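Side-chain contacts in AbyA5 (Verrucosispora maris, PDB 4YWF), which catalyses acetate elimination in spirotetronate and spirotetramate biosynthesis, acting as an esterase-like lyase of the alpha/beta-hydrolase superfamily: residues W343-A346 against Q347-M351; E305-P308 against P309-A313; T268-T271 against P272-F276; I151-K155 against E156-P160. The protein carries 4 engineered substitutions. All coordinates share one frame; numbering follows the deposited sequence.

Interaction 1 (W343-A346 against Q347-M351)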
loop_
_atom_site.group_PDB
_atom_site.type_symbol
_atom_site.label_atom_id
_atom_site.label_comp_id
_atom_site.label_asym_id
_atom_site.label_seq_id
_atom_site.Cartn_x
_atom_site.Cartn_y
_atom_site.Cartn_z
ATOM N N TRP A 343 -1.109 -10.627 -12.768
ATOM C CA TRP A 343 -0.702 -9.681 -13.814
ATOM C C TRP A 343 0.411 -8.799 -13.293
ATOM O O TRP A 343 1.407 -8.565 -14.014
ATOM C CB TRP A 343 -1.878 -8.905 -14.338
ATOM C CG TRP A 343 -1.633 -8.009 -15.515
ATOM C CD1 TRP A 343 -1.818 -8.329 -16.824
ATOM C CD2 TRP A 343 -1.309 -6.597 -15.499
ATOM N NE1 TRP A 343 -1.593 -7.222 -17.618
ATOM C CE2 TRP A 343 -1.306 -6.149 -16.836
ATOM C CE3 TRP A 343 -1.067 -5.670 -14.485
ATOM C CZ2 TRP A 343 -1.010 -4.814 -17.189
ATOM C CZ3 TRP A 343 -0.781 -4.347 -14.833
ATOM C CH2 TRP A 343 -0.743 -3.938 -16.163
ATOM N N THR A 344 0.268 -8.336 -12.049
ATOM C CA THR A 344 1.206 -7.413 -11.448
ATOM C C THR A 344 2.537 -8.095 -11.268
ATOM O O THR A 344 3.615 -7.550 -11.574
ATOM C CB THR A 344 0.714 -6.789 -10.116
ATOM O OG1 THR A 344 0.351 -7.786 -9.142
ATOM C CG2 THR A 344 -0.473 -5.929 -10.363
ATOM N N LEU A 345 2.475 -9.300 -10.791
ATOM C CA LEU A 345 3.643 -10.098 -10.697
ATOM C C LEU A 345 4.397 -10.241 -12.033
ATOM O O LEU A 345 5.606 -9.966 -12.123
ATOM C CB LEU A 345 3.270 -11.428 -10.060
ATOM C CG LEU A 345 4.414 -12.377 -9.894
ATOM C CD1 LEU A 345 5.520 -11.721 -9.026
ATOM C CD2 LEU A 345 3.896 -13.665 -9.279
ATOM N N ALA A 346 3.661 -10.582 -13.080
ATOM C CA ALA A 346 4.219 -10.780 -14.387
ATOM C C ALA A 346 4.883 -9.507 -14.858
ATOM O O ALA A 346 5.960 -9.526 -15.416
ATOM C CB ALA A 346 3.122 -11.169 -15.353
ATOM N N GLN A 347 4.229 -8.377 -14.598
ATOM C CA GLN A 347 4.796 -7.103 -14.948
ATOM C C GLN A 347 6.143 -6.815 -14.221
ATOM O O GLN A 347 7.094 -6.399 -14.861
ATOM C CB GLN A 347 3.791 -5.974 -14.646
ATOM C CG GLN A 347 2.677 -5.901 -15.682
ATOM C CD GLN A 347 3.170 -5.354 -17.003
ATOM O OE1 GLN A 347 3.974 -4.418 -17.059
ATOM N NE2 GLN A 347 2.635 -5.884 -18.074
ATOM N N VAL A 348 6.228 -7.024 -12.899
ATOM C CA VAL A 348 7.493 -6.715 -12.205
ATOM C C VAL A 348 8.586 -7.685 -12.579
ATOM O O VAL A 348 9.718 -7.295 -12.724
ATOM C CB VAL A 348 7.420 -6.640 -10.696
ATOM C CG1 VAL A 348 7.007 -7.941 -10.061
ATOM C CG2 VAL A 348 8.810 -6.230 -10.176
ATOM N N LEU A 349 8.243 -8.931 -12.869
ATOM C CA LEU A 349 9.276 -9.840 -13.334
ATOM C C LEU A 349 9.849 -9.482 -14.693
ATOM O O LEU A 349 11.058 -9.662 -14.916
ATOM C CB LEU A 349 8.773 -11.266 -13.364
ATOM C CG LEU A 349 8.335 -11.873 -12.038
ATOM C CD1 LEU A 349 7.756 -13.263 -12.260
ATOM C CD2 LEU A 349 9.467 -11.939 -11.028
ATOM N N GLU A 350 9.012 -8.990 -15.597
ATOM C CA GLU A 350 9.461 -8.512 -16.877
ATOM C C GLU A 350 10.335 -7.309 -16.731
ATOM O O GLU A 350 11.415 -7.309 -17.255
ATOM C CB GLU A 350 8.291 -8.177 -17.780
ATOM C CG GLU A 350 8.682 -7.803 -19.197
ATOM C CD GLU A 350 8.844 -6.308 -19.354
ATOM O OE1 GLU A 350 8.360 -5.567 -18.500
ATOM O OE2 GLU A 350 9.528 -5.875 -20.278
HETATM N N MSE A 351 9.870 -6.283 -15.987
HETATM C CA MSE A 351 10.628 -5.077 -15.809
HETATM C C MSE A 351 11.975 -5.304 -15.197
HETATM O O MSE A 351 12.911 -4.584 -15.489
HETATM C CB MSE A 351 9.922 -4.104 -14.835
HETATM C CG MSE A 351 8.650 -3.584 -15.395
HETATM SE SE MSE A 351 7.747 -2.542 -13.983
HETATM C CE MSE A 351 6.077 -2.341 -14.942
#
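W343 and Q347 lie side by side, one helical turn apart, and point the same way. The CG methylene of Q347 sits over one face of the indole. It is 3.8 Å from the centroid of the W343 six-membered ring and only 6° off the ring normal, a CH-pi contact. W343 reaches this place with CG anti to its backbone N (chi1 -174°). The Q347 chain bends at chi2, and its amide plane stays 29° from the ring plane. Q347 NE2 comes within 3.9 Å of W343 CZ2. The amide oxygen faces elsewhere and accepts a hydrogen bond from R323 NE. R323 also forms a salt bridge with E350. With an alanine here in place of the tryptophan, the Q347 methylene would probably lose the face it lies on and a gap would open against A297 and V299. On another side of the helix L345 crosses two aliphatic neighbours at a slant. Its CD1 lies 4.1 Å from L349 CG and 4.2 Å from V348 CG1. Beneath these side chains run regular i to i+4 backbone bonds, among them L349 N to L345 O at 2.9 Å. W343 and Q347 touch strand 296-301, while L345 and L349 touch V362 of helix 356-365. This is a helix of the alpha/beta-hydrolase fold, packed between the central sheet and helix 356-365.

Interaction 2 (E305-P308 against P309-A313)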
loop_
_atom_site.group_PDB
_atom_site.type_symbol
_atom_site.label_atom_id
_atom_site.label_comp_id
_atom_site.label_asym_id
_atom_site.label_seq_id
_atom_site.Cartn_x
_atom_site.Cartn_y
_atom_site.Cartn_z
ATOM N N GLU A 305 -15.111 3.897 -7.564
ATOM C CA GLU A 305 -15.774 5.006 -6.852
ATOM C C GLU A 305 -14.839 6.082 -6.290
ATOM O O GLU A 305 -15.287 7.174 -5.919
ATOM C CB GLU A 305 -16.594 4.438 -5.696
ATOM N N ILE A 306 -13.548 5.757 -6.146
ATOM C CA ILE A 306 -12.612 6.633 -5.457
ATOM C C ILE A 306 -11.743 7.359 -6.486
ATOM O O ILE A 306 -11.457 8.531 -6.359
ATOM C CB ILE A 306 -11.711 5.850 -4.475
ATOM C CG1 ILE A 306 -12.471 4.779 -3.706
ATOM C CG2 ILE A 306 -11.036 6.770 -3.500
ATOM C CD1 ILE A 306 -13.770 5.231 -3.059
ATOM N N ILE A 307 -11.319 6.642 -7.501
ATOM C CA ILE A 307 -10.435 7.177 -8.458
ATOM C C ILE A 307 -11.248 7.505 -9.719
ATOM O O ILE A 307 -11.886 6.623 -10.275
ATOM C CB ILE A 307 -9.320 6.178 -8.775
ATOM C CG1 ILE A 307 -8.675 5.662 -7.470
ATOM C CG2 ILE A 307 -8.278 6.809 -9.692
ATOM C CD1 ILE A 307 -8.284 6.741 -6.534
ATOM N N PRO A 308 -11.237 8.769 -10.155
ATOM C CA PRO A 308 -11.967 9.117 -11.375
ATOM C C PRO A 308 -11.380 8.541 -12.687
ATOM O O PRO A 308 -10.147 8.448 -12.863
ATOM C CB PRO A 308 -11.957 10.649 -11.389
ATOM C CG PRO A 308 -11.070 11.088 -10.261
ATOM C CD PRO A 308 -10.412 9.888 -9.660
ATOM N N PRO A 309 -12.243 8.190 -13.645
ATOM C CA PRO A 309 -11.777 7.521 -14.904
ATOM C C PRO A 309 -10.770 8.393 -15.674
ATOM O O PRO A 309 -9.882 7.902 -16.337
ATOM C CB PRO A 309 -13.092 7.282 -15.723
ATOM C CG PRO A 309 -14.214 7.843 -14.882
ATOM C CD PRO A 309 -13.664 8.575 -13.683
ATOM N N ALA A 310 -10.847 9.698 -15.461
ATOM C CA ALA A 310 -9.900 10.638 -16.057
ATOM C C ALA A 310 -8.465 10.409 -15.588
ATOM O O ALA A 310 -7.539 10.909 -16.200
ATOM C CB ALA A 310 -10.317 12.088 -15.737
ATOM N N ASP A 311 -8.256 9.726 -14.470
ATOM C CA ASP A 311 -6.886 9.605 -13.963
ATOM C C ASP A 311 -6.131 8.496 -14.762
ATOM O O ASP A 311 -5.132 8.794 -15.400
ATOM C CB ASP A 311 -6.913 9.483 -12.454
ATOM C CG ASP A 311 -6.978 10.816 -11.763
ATOM O OD1 ASP A 311 -6.696 11.884 -12.370
ATOM O OD2 ASP A 311 -7.226 10.822 -10.573
ATOM N N PRO A 312 -6.623 7.266 -14.817
ATOM C CA PRO A 312 -5.915 6.376 -15.752
ATOM C C PRO A 312 -5.862 6.796 -17.255
ATOM O O PRO A 312 -4.898 6.463 -17.914
ATOM C CB PRO A 312 -6.614 5.055 -15.614
ATOM C CG PRO A 312 -7.802 5.235 -14.745
ATOM C CD PRO A 312 -7.764 6.627 -14.144
ATOM N N ALA A 313 -6.912 7.483 -17.747
ATOM C CA ALA A 313 -6.981 8.097 -19.086
ATOM C C ALA A 313 -5.807 9.027 -19.297
ATOM O O ALA A 313 -5.196 9.025 -20.342
ATOM C CB ALA A 313 -8.308 8.901 -19.274
#
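D311 and P308 meet through both backbone and side chain. The hydrogen bond across the contact runs from D311 N to P308 O, 2.8 Å long and nearly straight at 169°. The donor stands above the carbonyl plane, 41° out of it. The bond closes a type I-like turn with P309 and A310 at its corners. The other contacts are van der Waals. D311 OD2 lies 3.4 Å from CD of the P308 ring. I307 sends its CG2 methyl to within 4.1 Å of D311 CB, and the two side chains cross at about a right angle. The rings of the two adjacent prolines touch where P308 CB is 3.5 Å from P309 CD. P312 CD rests 3.3 Å from P308 O, so the ring lies against the same carbonyl that D311 N uses. The charged end of D311 is spent elsewhere: OD2 accepts from the backbone N-H groups of V243 and F246, and OD1 from that of A244. With an asparagine here, an NH2 would probably take the place of one oxygen and face backbone N-H groups left without an acceptor, two of them if it stood at OD2. The turn links the loop after strand 296-301 to helix 310-318 and ties it to the start of helix 245-248. In alpha/beta hydrolases the loop after the corresponding strand commonly carries the triad acid.

Interaction 3 (T268-T271 against P272-F276)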
loop_
_atom_site.group_PDB
_atom_site.type_symbol
_atom_site.label_atom_id
_atom_site.label_comp_id
_atom_site.label_asym_id
_atom_site.label_seq_id
_atom_site.Cartn_x
_atom_site.Cartn_y
_atom_site.Cartn_z
ATOM N N THR A 268 -3.073 13.067 6.509
ATOM C CA THR A 268 -2.508 14.395 6.266
ATOM C C THR A 268 -2.536 15.308 7.483
ATOM O O THR A 268 -1.940 16.399 7.454
ATOM C CB THR A 268 -3.245 15.114 5.125
ATOM O OG1 THR A 268 -4.663 15.256 5.426
ATOM C CG2 THR A 268 -3.048 14.287 3.821
ATOM N N GLN A 269 -3.247 14.895 8.539
ATOM C CA GLN A 269 -3.389 15.691 9.735
ATOM C C GLN A 269 -4.091 17.011 9.403
ATOM O O GLN A 269 -3.647 18.071 9.765
ATOM C CB GLN A 269 -2.031 15.926 10.393
ATOM C CG GLN A 269 -1.500 14.616 10.976
ATOM C CD GLN A 269 -0.067 14.698 11.396
ATOM O OE1 GLN A 269 0.396 15.738 11.834
ATOM N NE2 GLN A 269 0.666 13.582 11.244
ATOM N N THR A 270 -5.223 16.898 8.723
ATOM C CA THR A 270 -6.058 18.040 8.393
ATOM C C THR A 270 -7.413 17.659 8.831
ATOM O O THR A 270 -7.498 16.805 9.656
ATOM C CB THR A 270 -5.982 18.383 6.901
ATOM O OG1 THR A 270 -6.364 17.265 6.103
ATOM C CG2 THR A 270 -4.612 18.822 6.580
ATOM N N THR A 271 -8.464 18.262 8.287
ATOM C CA THR A 271 -9.834 17.846 8.549
ATOM C C THR A 271 -10.532 17.568 7.206
ATOM O O THR A 271 -10.013 17.954 6.197
ATOM C CB THR A 271 -10.609 18.930 9.339
ATOM O OG1 THR A 271 -10.903 20.042 8.496
ATOM C CG2 THR A 271 -9.776 19.418 10.513
ATOM N N PRO A 272 -11.726 16.955 7.228
ATOM C CA PRO A 272 -12.586 16.673 6.085
ATOM C C PRO A 272 -12.983 17.891 5.202
ATOM O O PRO A 272 -13.036 17.766 3.977
ATOM C CB PRO A 272 -13.846 16.071 6.751
ATOM C CG PRO A 272 -13.298 15.379 7.956
ATOM C CD PRO A 272 -12.308 16.392 8.478
ATOM N N ALA A 273 -13.291 19.018 5.842
ATOM C CA ALA A 273 -13.557 20.322 5.196
ATOM C C ALA A 273 -12.332 20.938 4.490
ATOM O O ALA A 273 -12.465 21.733 3.559
ATOM C CB ALA A 273 -14.033 21.305 6.274
ATOM N N THR A 274 -11.148 20.631 5.000
ATOM C CA THR A 274 -9.933 21.212 4.458
ATOM C C THR A 274 -9.067 20.208 3.621
ATOM O O THR A 274 -8.157 20.644 2.941
ATOM C CB THR A 274 -9.070 21.824 5.586
ATOM O OG1 THR A 274 -8.737 20.814 6.541
ATOM C CG2 THR A 274 -9.821 22.967 6.305
ATOM N N VAL A 275 -9.342 18.910 3.665
ATOM C CA VAL A 275 -8.354 17.956 3.135
ATOM C C VAL A 275 -8.152 18.088 1.621
ATOM O O VAL A 275 -7.038 18.214 1.164
ATOM C CB VAL A 275 -8.611 16.486 3.572
ATOM C CG1 VAL A 275 -9.942 15.971 3.096
ATOM C CG2 VAL A 275 -7.452 15.576 3.103
ATOM N N PHE A 276 -9.217 18.171 0.852
ATOM C CA PHE A 276 -9.088 18.328 -0.604
ATOM C C PHE A 276 -8.407 19.606 -1.053
ATOM O O PHE A 276 -7.588 19.570 -1.970
ATOM C CB PHE A 276 -10.419 18.156 -1.256
ATOM C CG PHE A 276 -10.886 16.747 -1.224
ATOM C CD1 PHE A 276 -10.089 15.721 -1.792
ATOM C CD2 PHE A 276 -12.075 16.408 -0.656
ATOM C CE1 PHE A 276 -10.488 14.402 -1.752
ATOM C CE2 PHE A 276 -12.485 15.112 -0.631
ATOM C CZ PHE A 276 -11.700 14.102 -1.169
#
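P272 follows T271 directly, and its ring leans on that residue: P272 CD lies 3.2 Å from T271 CB. The ring also touches D262 of helix 258-268. A273 adds little. Its CB stands 4.0 Å from T271 OG1, beside the hydroxyl and not bonded to it. T274 makes the polar contact. Its OG1 is 3.0 Å from T271 OG1, and either hydroxyl could be the donor. The two side chains approach at a slant. In T274 the hydroxyl lies between the backbone N and the carbonyl carbon (chi1 59°), which turns it back over the turn toward T271. T274 N also gives a hydrogen bond to T271 O, 3.1 Å long. This bond is bent, at 136°, and its donor stands well above the carbonyl plane. The bond and the hydroxyl pair thus join the same two residues, closing a turn with P272 and A273 at its corners. V275 then brings in its aliphatic branch. V275 CB is 3.5 Å from T270 OG1, and V275 CG2 is 3.6 Å from T268 OG1, each side chain crossing V275 at about a right angle. T270 OG1 donates to T268 OG1 at 2.7 Å, and T268 OG1 in turn bonds to L264 O. The threonine hydroxyls are therefore occupied where the valine covers them. V275 also packs on V261 and L264. Helix 258-268 ends in a Schellman motif at Q269, and this turn then leads into helix 275-278. Both helices belong to the helical insertion between strands 233-239 and 296-301, where many alpha/beta hydrolases carry a lid or cap.

Interaction 4 (I151-K155 against E156-P160)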
loop_
_atom_site.group_PDB
_atom_site.type_symbol
_atom_site.label_atom_id
_atom_site.label_comp_id
_atom_site.label_asym_id
_atom_site.label_seq_id
_atom_site.Cartn_x
_atom_site.Cartn_y
_atom_site.Cartn_z
ATOM N N ILE A 151 -4.138 3.891 1.543
ATOM C CA ILE A 151 -4.247 4.689 2.762
ATOM C C ILE A 151 -4.882 3.890 3.928
ATOM O O ILE A 151 -4.933 4.428 5.074
ATOM C CB ILE A 151 -5.016 6.008 2.516
ATOM C CG1 ILE A 151 -6.324 5.701 1.773
ATOM C CG2 ILE A 151 -4.161 7.039 1.754
ATOM C CD1 ILE A 151 -7.442 6.694 1.961
ATOM N N VAL A 152 -5.430 2.703 3.656
ATOM C CA VAL A 152 -5.948 1.850 4.725
ATOM C C VAL A 152 -5.147 0.544 4.906
ATOM O O VAL A 152 -5.409 -0.201 5.839
ATOM C CB VAL A 152 -7.481 1.560 4.631
ATOM C CG1 VAL A 152 -8.292 2.850 4.810
ATOM C CG2 VAL A 152 -7.854 0.825 3.347
ATOM N N SER A 153 -4.163 0.295 4.045
ATOM C CA SER A 153 -3.400 -0.988 3.989
ATOM C C SER A 153 -2.137 -0.942 4.864
ATOM O O SER A 153 -1.193 -0.238 4.549
ATOM C CB SER A 153 -2.971 -1.311 2.555
ATOM O OG SER A 153 -4.105 -1.529 1.693
ATOM N N ILE A 154 -2.124 -1.709 5.942
ATOM C CA ILE A 154 -0.920 -1.891 6.741
ATOM C C ILE A 154 -0.033 -2.975 6.161
ATOM O O ILE A 154 -0.473 -3.797 5.400
ATOM C CB ILE A 154 -1.214 -2.204 8.234
ATOM C CG1 ILE A 154 -1.925 -3.556 8.368
ATOM C CG2 ILE A 154 -1.887 -1.014 8.880
ATOM C CD1 ILE A 154 -1.875 -4.113 9.786
ATOM N N LYS A 155 1.223 -2.962 6.567
ATOM C CA LYS A 155 2.285 -3.700 5.866
ATOM C C LYS A 155 2.190 -5.208 6.173
ATOM O O LYS A 155 2.658 -6.080 5.399
ATOM C CB LYS A 155 3.660 -3.133 6.303
ATOM C CG LYS A 155 3.922 -3.141 7.819
ATOM C CD LYS A 155 5.210 -2.401 8.241
ATOM C CE LYS A 155 5.472 -2.553 9.742
ATOM N NZ LYS A 155 4.329 -2.187 10.629
ATOM N N GLU A 156 1.526 -5.523 7.277
ATOM C CA GLU A 156 1.276 -6.880 7.650
ATOM C C GLU A 156 0.289 -7.547 6.698
ATOM O O GLU A 156 0.211 -8.767 6.667
ATOM C CB GLU A 156 0.781 -6.962 9.114
ATOM C CG GLU A 156 1.924 -6.710 10.143
ATOM C CD GLU A 156 2.193 -5.233 10.378
ATOM O OE1 GLU A 156 1.331 -4.360 10.004
ATOM O OE2 GLU A 156 3.273 -4.925 10.902
ATOM N N GLN A 157 -0.395 -6.776 5.856
ATOM C CA GLN A 157 -1.290 -7.367 4.865
ATOM C C GLN A 157 -0.469 -8.119 3.814
ATOM O O GLN A 157 -0.884 -9.159 3.294
ATOM C CB GLN A 157 -2.077 -6.239 4.156
ATOM C CG GLN A 157 -3.494 -6.611 3.743
ATOM C CD GLN A 157 -4.054 -5.685 2.664
ATOM O OE1 GLN A 157 -3.996 -4.455 2.778
ATOM N NE2 GLN A 157 -4.605 -6.276 1.611
ATOM N N TRP A 158 0.690 -7.543 3.482
ATOM C CA TRP A 158 1.587 -8.072 2.450
ATOM C C TRP A 158 2.784 -8.857 2.941
ATOM O O TRP A 158 3.315 -9.633 2.184
ATOM C CB TRP A 158 2.151 -6.911 1.610
ATOM C CG TRP A 158 1.178 -5.864 1.280
ATOM C CD1 TRP A 158 1.174 -4.585 1.742
ATOM C CD2 TRP A 158 0.019 -6.007 0.465
ATOM N NE1 TRP A 158 0.096 -3.910 1.227
ATOM C CE2 TRP A 158 -0.639 -4.770 0.456
ATOM C CE3 TRP A 158 -0.529 -7.066 -0.248
ATOM C CZ2 TRP A 158 -1.809 -4.550 -0.271
ATOM C CZ3 TRP A 158 -1.673 -6.840 -1.000
ATOM C CH2 TRP A 158 -2.305 -5.591 -0.987
ATOM N N ALA A 159 3.226 -8.645 4.189
ATOM C CA ALA A 159 4.444 -9.249 4.677
ATOM C C ALA A 159 4.493 -10.763 4.631
ATOM O O ALA A 159 5.558 -11.317 4.480
ATOM C CB ALA A 159 4.749 -8.762 6.106
ATOM N N PRO A 160 3.343 -11.447 4.759
ATOM C CA PRO A 160 3.439 -12.891 4.754
ATOM C C PRO A 160 3.978 -13.442 3.401
ATOM O O PRO A 160 4.487 -14.577 3.356
ATOM C CB PRO A 160 2.004 -13.319 4.942
ATOM C CG PRO A 160 1.316 -12.209 5.636
ATOM C CD PRO A 160 2.025 -10.978 5.207
HETATM O O HOH W 1 1.069 -1.374 3.113
HETATM O O HOH W 2 -4.195 -3.794 5.383
HETATM O O HOH W 3 1.405 -1.611 10.840
#
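K155 and E156 are neighbours whose side chains run side by side in the same direction. K155 begins with CB, 3.3 Å from E156 N. CG lies between the backbone N and the carbonyl carbon (chi1 56°), which sets the chain beside E156, with K155 CG 3.6 Å from E156 OE1. CD passes more loosely. CE comes to 3.4 Å from E156 OE2. A bend at chi4 then swings the amine in, and K155 NZ meets E156 OE2 at 2.9 Å in a salt bridge. The amine approaches on the syn side, 16° out of the carboxylate plane. NZ also forms salt bridges with E182 and E176, so three carboxylates gather round it. Water 3 is bonded to E156 OE1 and, weakly, to K155 NZ. E156 OE2 takes a further bond from W132 NE1. On the other oxygen the fit is close: I154 CD1 lies 3.2 Å from E156 OE1. Away from this pair, Q157 OE1 is 3.1 Å from S153 OG, and water 2 links the same oxygen to I154 N. In the backbone, K155 O accepts from both W158 N and A159 N, while Q157 N bonds to I154 O at 3.0 Å. These bonds coil the chain into consecutive tight turns. The coil leads from strand 143-148 toward helix 162-167, with I154 and E156 packed on helices 76-87 and 94-111. In alpha/beta hydrolases the loop after the corresponding strand often lends a backbone N-H to the oxyanion hole.

The four contacts do not touch one another and follow in series along the chain. Interaction 4 lies deepest: its centre is about 7 Å from the centre of the chain. Interactions 2 and 4 both hold loops that leave strands of the central sheet, and both use buried carboxylates. In interaction 2 the carboxylate accepts backbone N-H groups, whereas in interaction 4 it pairs with a lysine. Interaction 1 is a regular helix beside that sheet, where a ring face and aliphatic branches do the work. Interaction 3 is the most exposed and lies across the chain's centre from interaction 1. Its T271 and T274 hydroxyls suit a surface turn, though T268 is buried. I151 of interaction 4 packs on helix 258-268, whose C-terminal end belongs to interaction 3.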